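Local coordinates for hypothetical protein (PDB 2O62), which is of unknown function but has two beta domains of the calycin clan, the second probably related to an ATP synthase biogenesis factor, at residues 76-81 against 97-102; 103-108 against 237-242. All coordinates share one frame; numbering follows the deposited sequence.

Contact 1. Residues 76-81 against 97-102; sequences NGSFSE and AFVHEN
A97 and F79 form an antiparallel hydrogen-bonded pair of the hairpin between strands 79-81 and 93-100, in the N-terminal calycin-type sheet. A97 N donates to F79 O at 2.8 Å, and A97 O accepts from F79 N at 2.9 Å. The methyl of A97 sits over the centre of the F79 ring, CB 3.4 Å from the centroid and 11° off the normal, a CH-pi contact. F79 CG stands between its backbone N and carbonyl carbon (chi1 67°), the start of a side chain whose ring the small alanine lets lie close over the methyl. F98 points away from 76-81, and its side chain packs on M249 and W239 of the C-terminal domain. At V99 the ladder gives way to a side chain: V99 N donates to S78 OG at 2.9 Å, nearly straight at 164°. V99 CG2 packs on the backbone of G77, where a CB would press against N76 O and come near CG2, so glycine suits the place. S78 OG donates to N76 OD1, as does S78 N in an Asx turn, from the same face. One water closes the cluster, accepting from N76 ND2 at 2.8 Å and donating to S78 OG and V99 O.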
ATOM      1  N   ASN A  76       9.401   4.601  10.396  1.00 24.43           N
ATOM      2  CA  ASN A  76      10.189   5.074   9.252  1.00 24.89           C
ATOM      3  C   ASN A  76       9.470   6.101   8.387  1.00 24.44           C
ATOM      4  O   ASN A  76       9.991   6.556   7.388  1.00 25.53           O
ATOM      5  CB  ASN A  76      10.690   3.881   8.429  1.00 26.49           C
ATOM      6  CG  ASN A  76       9.637   3.298   7.530  1.00 27.62           C
ATOM      7  OD1 ASN A  76       8.458   3.500   7.725  1.00 27.85           O
ATOM      8  ND2 ASN A  76      10.074   2.536   6.544  1.00 35.47           N
ATOM      9  N   GLY A  77       8.263   6.491   8.781  1.00 24.00           N
ATOM     10  CA  GLY A  77       7.500   7.475   8.040  1.00 23.15           C
ATOM     11  C   GLY A  77       6.487   6.849   7.106  1.00 21.71           C
ATOM     12  O   GLY A  77       5.643   7.553   6.585  1.00 21.51           O
ATOM     13  N   SER A  78       6.545   5.543   6.878  1.00 20.46           N
ATOM     14  CA  SER A  78       5.535   4.902   6.055  1.00 19.95           C
ATOM     15  C   SER A  78       4.163   5.059   6.690  1.00 19.18           C
ATOM     16  O   SER A  78       4.042   5.202   7.897  1.00 20.44           O
ATOM     17  CB  SER A  78       5.832   3.400   5.859  1.00 19.15           C
ATOM     18  OG  SER A  78       7.066   3.242   5.156  1.00 21.87           O
ATOM     19  N   PHE A  79       3.123   5.091   5.876  1.00 20.14           N
ATOM     20  CA  PHE A  79       1.785   5.352   6.412  1.00 19.57           C
ATOM     21  C   PHE A  79       0.683   4.840   5.546  1.00 19.63           C
ATOM     22  O   PHE A  79       0.878   4.404   4.402  1.00 20.38           O
ATOM     23  CB  PHE A  79       1.593   6.867   6.629  1.00 20.27           C
ATOM     24  CG  PHE A  79       1.562   7.714   5.341  1.00 21.37           C
ATOM     25  CD1 PHE A  79       2.743   8.248   4.812  1.00 22.09           C
ATOM     26  CD2 PHE A  79       0.339   8.018   4.686  1.00 20.83           C
ATOM     27  CE1 PHE A  79       2.706   9.063   3.678  1.00 20.75           C
ATOM     28  CE2 PHE A  79       0.313   8.808   3.543  1.00 21.50           C
ATOM     29  CZ  PHE A  79       1.499   9.317   3.034  1.00 20.46           C
ATOM     30  N   SER A  80      -0.520   4.934   6.072  1.00 19.46           N
ATOM     31  CA  SER A  80      -1.702   4.700   5.297  1.00 20.14           C
ATOM     32  C   SER A  80      -2.735   5.735   5.633  1.00 20.22           C
ATOM     33  O   SER A  80      -2.891   6.075   6.807  1.00 20.28           O
ATOM     34  CB  SER A  80      -2.308   3.335   5.598  1.00 20.97           C
ATOM     35  OG  SER A  80      -3.525   3.146   4.897  1.00 20.65           O
ATOM     36  N   GLU A  81      -3.494   6.125   4.615  1.00 20.82           N
ATOM     37  CA  GLU A  81      -4.576   7.083   4.739  1.00 22.74           C
ATOM     38  C   GLU A  81      -5.852   6.495   4.138  1.00 21.40           C
ATOM     39  O   GLU A  81      -5.804   5.752   3.191  1.00 23.21           O
ATOM     40  CB  GLU A  81      -4.250   8.390   4.019  1.00 23.81           C
ATOM     41  CG  GLU A  81      -5.176   9.524   4.509  1.00 26.49           C
ATOM     42  CD  GLU A  81      -4.842  10.930   3.976  1.00 28.89           C
ATOM     43  OE1 GLU A  81      -4.016  11.077   3.047  1.00 35.23           O
ATOM     44  OE2 GLU A  81      -5.430  11.887   4.536  1.00 37.43           O
ATOM     45  N   ALA A  97       1.342   3.877   1.691  1.00 20.42           N
ATOM     46  CA  ALA A  97       2.488   4.721   1.352  1.00 19.15           C
ATOM     47  C   ALA A  97       3.756   4.179   2.007  1.00 19.80           C
ATOM     48  O   ALA A  97       3.891   4.228   3.221  1.00 20.43           O
ATOM     49  CB  ALA A  97       2.211   6.170   1.835  1.00 19.30           C
ATOM     50  N   PHE A  98       4.663   3.640   1.191  1.00 19.87           N
ATOM     51  CA  PHE A  98       5.961   3.137   1.622  1.00 20.46           C
ATOM     52  C   PHE A  98       7.064   4.192   1.495  1.00 21.51           C
ATOM     53  O   PHE A  98       7.171   4.866   0.476  1.00 21.71           O
ATOM     54  CB  PHE A  98       6.387   1.894   0.804  1.00 21.18           C
ATOM     55  CG  PHE A  98       5.365   0.799   0.739  1.00 22.01           C
ATOM     56  CD1 PHE A  98       4.400   0.775  -0.276  1.00 23.50           C
ATOM     57  CD2 PHE A  98       5.407  -0.250   1.651  1.00 22.31           C
ATOM     58  CE1 PHE A  98       3.492  -0.249  -0.371  1.00 21.76           C
ATOM     59  CE2 PHE A  98       4.468  -1.272   1.571  1.00 21.04           C
ATOM     60  CZ  PHE A  98       3.526  -1.261   0.587  1.00 22.75           C
ATOM     61  N   VAL A  99       7.890   4.303   2.530  1.00 21.77           N
ATOM     62  CA  VAL A  99       9.071   5.122   2.536  1.00 21.46           C
ATOM     63  C   VAL A  99      10.296   4.190   2.626  1.00 22.66           C
ATOM     64  O   VAL A  99      10.328   3.245   3.416  1.00 21.64           O
ATOM     65  CB  VAL A  99       9.036   6.081   3.686  1.00 21.71           C
ATOM     66  CG1 VAL A  99      10.310   6.931   3.720  1.00 24.29           C
ATOM     67  CG2 VAL A  99       7.774   6.938   3.593  1.00 22.08           C
ATOM     68  N   HIS A 100      11.277   4.432   1.771  1.00 21.91           N
ATOM     69  CA  HIS A 100      12.544   3.698   1.780  1.00 22.34           C
ATOM     70  C   HIS A 100      13.670   4.543   1.223  1.00 22.21           C
ATOM     71  O   HIS A 100      13.688   4.823   0.019  1.00 19.18           O
ATOM     72  CB  HIS A 100      12.420   2.442   0.924  1.00 22.43           C
ATOM     73  CG  HIS A 100      13.684   1.633   0.853  1.00 24.92           C
ATOM     74  ND1 HIS A 100      14.062   0.757   1.852  1.00 27.47           N
ATOM     75  CD2 HIS A 100      14.646   1.560  -0.091  1.00 27.60           C
ATOM     76  CE1 HIS A 100      15.212   0.193   1.528  1.00 26.58           C
ATOM     77  NE2 HIS A 100      15.594   0.671   0.359  1.00 28.31           N
ATOM     78  N   GLU A 101      14.569   4.985   2.100  1.00 22.68           N
ATOM     79  CA  GLU A 101      15.746   5.751   1.699  1.00 24.94           C
ATOM     80  C   GLU A 101      15.298   7.006   0.915  1.00 23.15           C
ATOM     81  O   GLU A 101      14.592   7.837   1.480  1.00 23.82           O
ATOM     82  CB  GLU A 101      16.746   4.833   0.944  1.00 25.08           C
ATOM     83  CG  GLU A 101      17.250   3.673   1.835  1.00 28.30           C
ATOM     84  CD  GLU A 101      18.314   2.784   1.193  1.00 30.51           C
ATOM     85  OE1 GLU A 101      18.544   2.876  -0.049  1.00 38.45           O
ATOM     86  OE2 GLU A 101      18.898   1.951   1.935  1.00 37.50           O
ATOM     87  N   ASN A 102      15.681   7.138  -0.353  1.00 22.06           N
ATOM     88  CA  ASN A 102      15.359   8.343  -1.155  1.00 21.69           C
ATOM     89  C   ASN A 102      14.023   8.280  -1.902  1.00 21.46           C
ATOM     90  O   ASN A 102      13.780   9.096  -2.769  1.00 20.53           O
ATOM     91  CB  ASN A 102      16.481   8.657  -2.191  1.00 21.55           C
ATOM     92  CG  ASN A 102      16.470   7.707  -3.413  1.00 24.22           C
ATOM     93  OD1 ASN A 102      16.451   6.459  -3.247  1.00 28.79           O
ATOM     94  ND2 ASN A 102      16.512   8.289  -4.649  1.00 19.25           N
TER
HETATM   95  O   HOH W   1       8.619   1.175   4.543  1.00 29.36           O

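Contact 2. Residues 103-108 against 237-242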
ATOM      1  N   ARG A 103      13.225   7.258  -1.632  1.00 20.86           N
ATOM      2  CA  ARG A 103      12.022   6.955  -2.389  1.00 19.66           C
ATOM      3  C   ARG A 103      10.806   6.873  -1.505  1.00 20.47           C
ATOM      4  O   ARG A 103      10.889   6.443  -0.348  1.00 20.02           O
ATOM      5  CB  ARG A 103      12.149   5.582  -3.083  1.00 21.32           C
ATOM      6  CG  ARG A 103      13.093   5.553  -4.279  1.00 20.25           C
ATOM      7  CD  ARG A 103      12.609   6.269  -5.536  1.00 22.05           C
ATOM      8  NE  ARG A 103      11.167   6.109  -5.682  1.00 22.10           N
ATOM      9  CZ  ARG A 103      10.569   5.068  -6.240  1.00 21.38           C
ATOM     10  NH1 ARG A 103      11.285   4.151  -6.869  1.00 21.04           N
ATOM     11  NH2 ARG A 103       9.240   4.992  -6.213  1.00 21.26           N
ATOM     12  N   ARG A 104       9.669   7.262  -2.071  1.00 20.29           N
ATOM     13  CA  ARG A 104       8.369   6.824  -1.576  1.00 20.85           C
ATOM     14  C   ARG A 104       7.646   6.159  -2.725  1.00 21.11           C
ATOM     15  O   ARG A 104       7.846   6.516  -3.907  1.00 20.81           O
ATOM     16  CB  ARG A 104       7.518   7.937  -0.988  1.00 20.68           C
ATOM     17  CG  ARG A 104       8.238   8.816  -0.020  1.00 22.59           C
ATOM     18  CD  ARG A 104       7.291   9.568   0.878  1.00 22.54           C
ATOM     19  NE  ARG A 104       6.480  10.523   0.157  1.00 21.58           N
ATOM     20  CZ  ARG A 104       5.602  11.357   0.699  1.00 24.82           C
ATOM     21  NH1 ARG A 104       5.416  11.380   2.005  1.00 23.56           N
ATOM     22  NH2 ARG A 104       4.910  12.190  -0.068  1.00 25.08           N
ATOM     23  N   LEU A 105       6.834   5.169  -2.388  1.00 20.86           N
ATOM     24  CA  LEU A 105       5.917   4.564  -3.342  1.00 21.00           C
ATOM     25  C   LEU A 105       4.593   4.537  -2.660  1.00 20.83           C
ATOM     26  O   LEU A 105       4.452   3.868  -1.612  1.00 20.30           O
ATOM     27  CB  LEU A 105       6.278   3.125  -3.718  1.00 21.73           C
ATOM     28  CG  LEU A 105       5.072   2.604  -4.549  1.00 27.08           C
ATOM     29  CD1 LEU A 105       5.324   2.887  -6.047  1.00 27.81           C
ATOM     30  CD2 LEU A 105       4.610   1.265  -4.333  1.00 27.36           C
ATOM     31  N   ARG A 106       3.633   5.264  -3.234  1.00 21.14           N
ATOM     32  CA  ARG A 106       2.341   5.438  -2.586  1.00 21.12           C
ATOM     33  C   ARG A 106       1.277   4.944  -3.544  1.00 22.16           C
ATOM     34  O   ARG A 106       1.266   5.338  -4.713  1.00 22.86           O
ATOM     35  CB  ARG A 106       2.090   6.862  -2.195  1.00 21.53           C
ATOM     36  CG  ARG A 106       3.220   7.413  -1.459  1.00 21.94           C
ATOM     37  CD  ARG A 106       2.933   8.741  -0.787  1.00 23.03           C
ATOM     38  NE  ARG A 106       2.998   9.896  -1.668  1.00 22.16           N
ATOM     39  CZ  ARG A 106       2.027  10.797  -1.826  1.00 23.07           C
ATOM     40  NH1 ARG A 106       0.844  10.663  -1.236  1.00 23.86           N
ATOM     41  NH2 ARG A 106       2.241  11.880  -2.556  1.00 21.05           N
ATOM     42  N   LEU A 107       0.450   4.030  -3.069  1.00 21.02           N
ATOM     43  CA  LEU A 107      -0.552   3.415  -3.908  1.00 21.25           C
ATOM     44  C   LEU A 107      -1.942   3.680  -3.348  1.00 20.41           C
ATOM     45  O   LEU A 107      -2.244   3.303  -2.226  1.00 19.83           O
ATOM     46  CB  LEU A 107      -0.281   1.901  -4.060  1.00 20.84           C
ATOM     47  CG  LEU A 107      -1.019   1.138  -5.187  1.00 26.12           C
ATOM     48  CD1 LEU A 107      -0.188   0.011  -5.719  1.00 30.54           C
ATOM     49  CD2 LEU A 107      -2.299   0.555  -4.680  1.00 27.97           C
ATOM     50  N   VAL A 108      -2.788   4.312  -4.158  1.00 20.34           N
ATOM     51  CA  VAL A 108      -4.180   4.517  -3.868  1.00 20.21           C
ATOM     52  C   VAL A 108      -5.078   3.550  -4.672  1.00 19.84           C
ATOM     53  O   VAL A 108      -4.922   3.388  -5.900  1.00 19.86           O
ATOM     54  CB  VAL A 108      -4.603   5.958  -4.211  1.00 21.40           C
ATOM     55  CG1 VAL A 108      -6.000   6.218  -3.780  1.00 22.62           C
ATOM     56  CG2 VAL A 108      -3.663   6.939  -3.579  1.00 21.86           C
ATOM     57  N   ALA A 237      -1.187  -3.523  -0.535  1.00 21.42           N
ATOM     58  CA  ALA A 237      -0.234  -3.199  -1.573  1.00 21.02           C
ATOM     59  C   ALA A 237       1.105  -3.790  -1.147  1.00 20.41           C
ATOM     60  O   ALA A 237       1.339  -4.080   0.018  1.00 20.94           O
ATOM     61  CB  ALA A 237      -0.113  -1.672  -1.711  1.00 22.72           C
ATOM     62  N   GLY A 238       1.990  -3.865  -2.102  1.00 20.25           N
ATOM     63  CA  GLY A 238       3.327  -4.424  -1.943  1.00 20.01           C
ATOM     64  C   GLY A 238       4.293  -3.621  -2.760  1.00 19.46           C
ATOM     65  O   GLY A 238       3.919  -2.961  -3.737  1.00 19.17           O
ATOM     66  N   TRP A 239       5.562  -3.710  -2.387  1.00 18.82           N
ATOM     67  CA  TRP A 239       6.618  -3.064  -3.128  1.00 19.13           C
ATOM     68  C   TRP A 239       7.857  -3.915  -3.060  1.00 19.74           C
ATOM     69  O   TRP A 239       8.384  -4.097  -1.968  1.00 20.13           O
ATOM     70  CB  TRP A 239       6.922  -1.726  -2.485  1.00 19.73           C
ATOM     71  CG  TRP A 239       7.819  -0.825  -3.241  1.00 20.60           C
ATOM     72  CD1 TRP A 239       8.097  -0.862  -4.591  1.00 20.83           C
ATOM     73  CD2 TRP A 239       8.544   0.269  -2.716  1.00 20.59           C
ATOM     74  NE1 TRP A 239       8.905   0.175  -4.926  1.00 21.47           N
ATOM     75  CE2 TRP A 239       9.206   0.887  -3.797  1.00 21.15           C
ATOM     76  CE3 TRP A 239       8.647   0.846  -1.441  1.00 21.56           C
ATOM     77  CZ2 TRP A 239       9.992   2.024  -3.640  1.00 22.98           C
ATOM     78  CZ3 TRP A 239       9.416   1.970  -1.285  1.00 21.21           C
ATOM     79  CH2 TRP A 239      10.088   2.557  -2.381  1.00 22.05           C
ATOM     80  N   LEU A 240       8.308  -4.410  -4.218  1.00 18.52           N
ATOM     81  CA  LEU A 240       9.553  -5.170  -4.346  1.00 19.54           C
ATOM     82  C   LEU A 240      10.674  -4.126  -4.455  1.00 19.84           C
ATOM     83  O   LEU A 240      11.022  -3.632  -5.554  1.00 20.47           O
ATOM     84  CB  LEU A 240       9.520  -6.068  -5.577  1.00 19.51           C
ATOM     85  CG  LEU A 240      10.716  -6.998  -5.771  1.00 21.83           C
ATOM     86  CD1 LEU A 240      10.738  -8.058  -4.656  1.00 23.69           C
ATOM     87  CD2 LEU A 240      10.682  -7.645  -7.138  1.00 21.79           C
ATOM     88  N   ILE A 241      11.225  -3.782  -3.305  1.00 20.42           N
ATOM     89  CA  ILE A 241      12.185  -2.690  -3.185  1.00 22.00           C
ATOM     90  C   ILE A 241      13.537  -3.025  -3.812  1.00 22.13           C
ATOM     91  O   ILE A 241      14.180  -2.161  -4.405  1.00 21.66           O
ATOM     92  CB  ILE A 241      12.386  -2.298  -1.708  1.00 22.20           C
ATOM     93  CG1 ILE A 241      11.067  -1.848  -1.092  1.00 24.69           C
ATOM     94  CG2 ILE A 241      13.389  -1.175  -1.593  1.00 25.18           C
ATOM     95  CD1 ILE A 241      11.069  -1.750   0.407  1.00 24.06           C
ATOM     96  N   GLN A 242      13.978  -4.273  -3.619  1.00 21.98           N
ATOM     97  CA  GLN A 242      15.148  -4.848  -4.276  1.00 23.19           C
ATOM     98  C   GLN A 242      14.766  -6.257  -4.692  1.00 22.31           C
ATOM     99  O   GLN A 242      13.765  -6.785  -4.223  1.00 21.01           O
ATOM    100  CB  GLN A 242      16.339  -4.931  -3.290  1.00 24.51           C
ATOM    101  CG  GLN A 242      16.737  -3.613  -2.618  1.00 28.02           C
ATOM    102  CD  GLN A 242      17.251  -2.540  -3.611  1.00 33.87           C
ATOM    103  OE1 GLN A 242      17.603  -2.855  -4.762  1.00 38.30           O
ATOM    104  NE2 GLN A 242      17.294  -1.274  -3.162  1.00 33.24           N
TER
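L105 packs on one face of the W239 indole, and apolar contact dominates the meeting of segments 103-108 and 237-242. L105 CB stands over the six-membered ring, 3.7 Å from its centroid and 10° off the normal, a CH-pi contact, while L105 CD2 reaches W239 CG at 4.0 Å. I241 CG1 lies over the opposite face, toward its rim, so the broad indole sits between two aliphatic side chains. R103 CB meets the ring at its edge, in plane, 3.7 Å from W239 CH2. Further along, L107 CB and A237 CB touch at 4.3 Å, the small alanine allowing the segments to come nearer there.

The one polar side chain of 103-108 that meets the indole is that of R103, itself buried. W239 CZ2 lies over one guanidinium face, toward its rim, and with the planes 60° apart the two groups cross rather than stack. R103 NH2 donates to R104 O at 3.1 Å and forms a salt bridge with D217, while NE and NH1 bond to E125 O and A133 O. An alanine in place of W239 would probably open a gap between L105 and I241 and leave the R103 guanidinium without its aromatic neighbour.

No hydrogen bond joins the segments: their axes pass 8.4 Å apart, roughly antiparallel, as in face-to-face packing of separate beta sheets, here the N-terminal sheet against the C-terminal calycin-type barrel.

Overall arrangement
Contacts 1 and 2 are successive in the chain, their centres about 8 Å apart, and both are buried near the middle of the molecule. Strand 93-100 turns directly into strand 103-111, its neighbour in the N-terminal sheet, and F98 N lies 2.8 Å from L105 O in a probable hydrogen bond. Contact 1 adds strand 79-81 beside strand 93-100 in the sheet; contact 2 leaves the sheet for the barrel. Contact 1 is internal to the sheet, yet F98 and H100 of its second segment also reach barrel strand 233-242: F98 CB lies 3.4 Å from W239 CE3, and H100 CD2 packs on I241 CG2 at 3.4 Å. With the function unknown, neither contact can be tied to an active site.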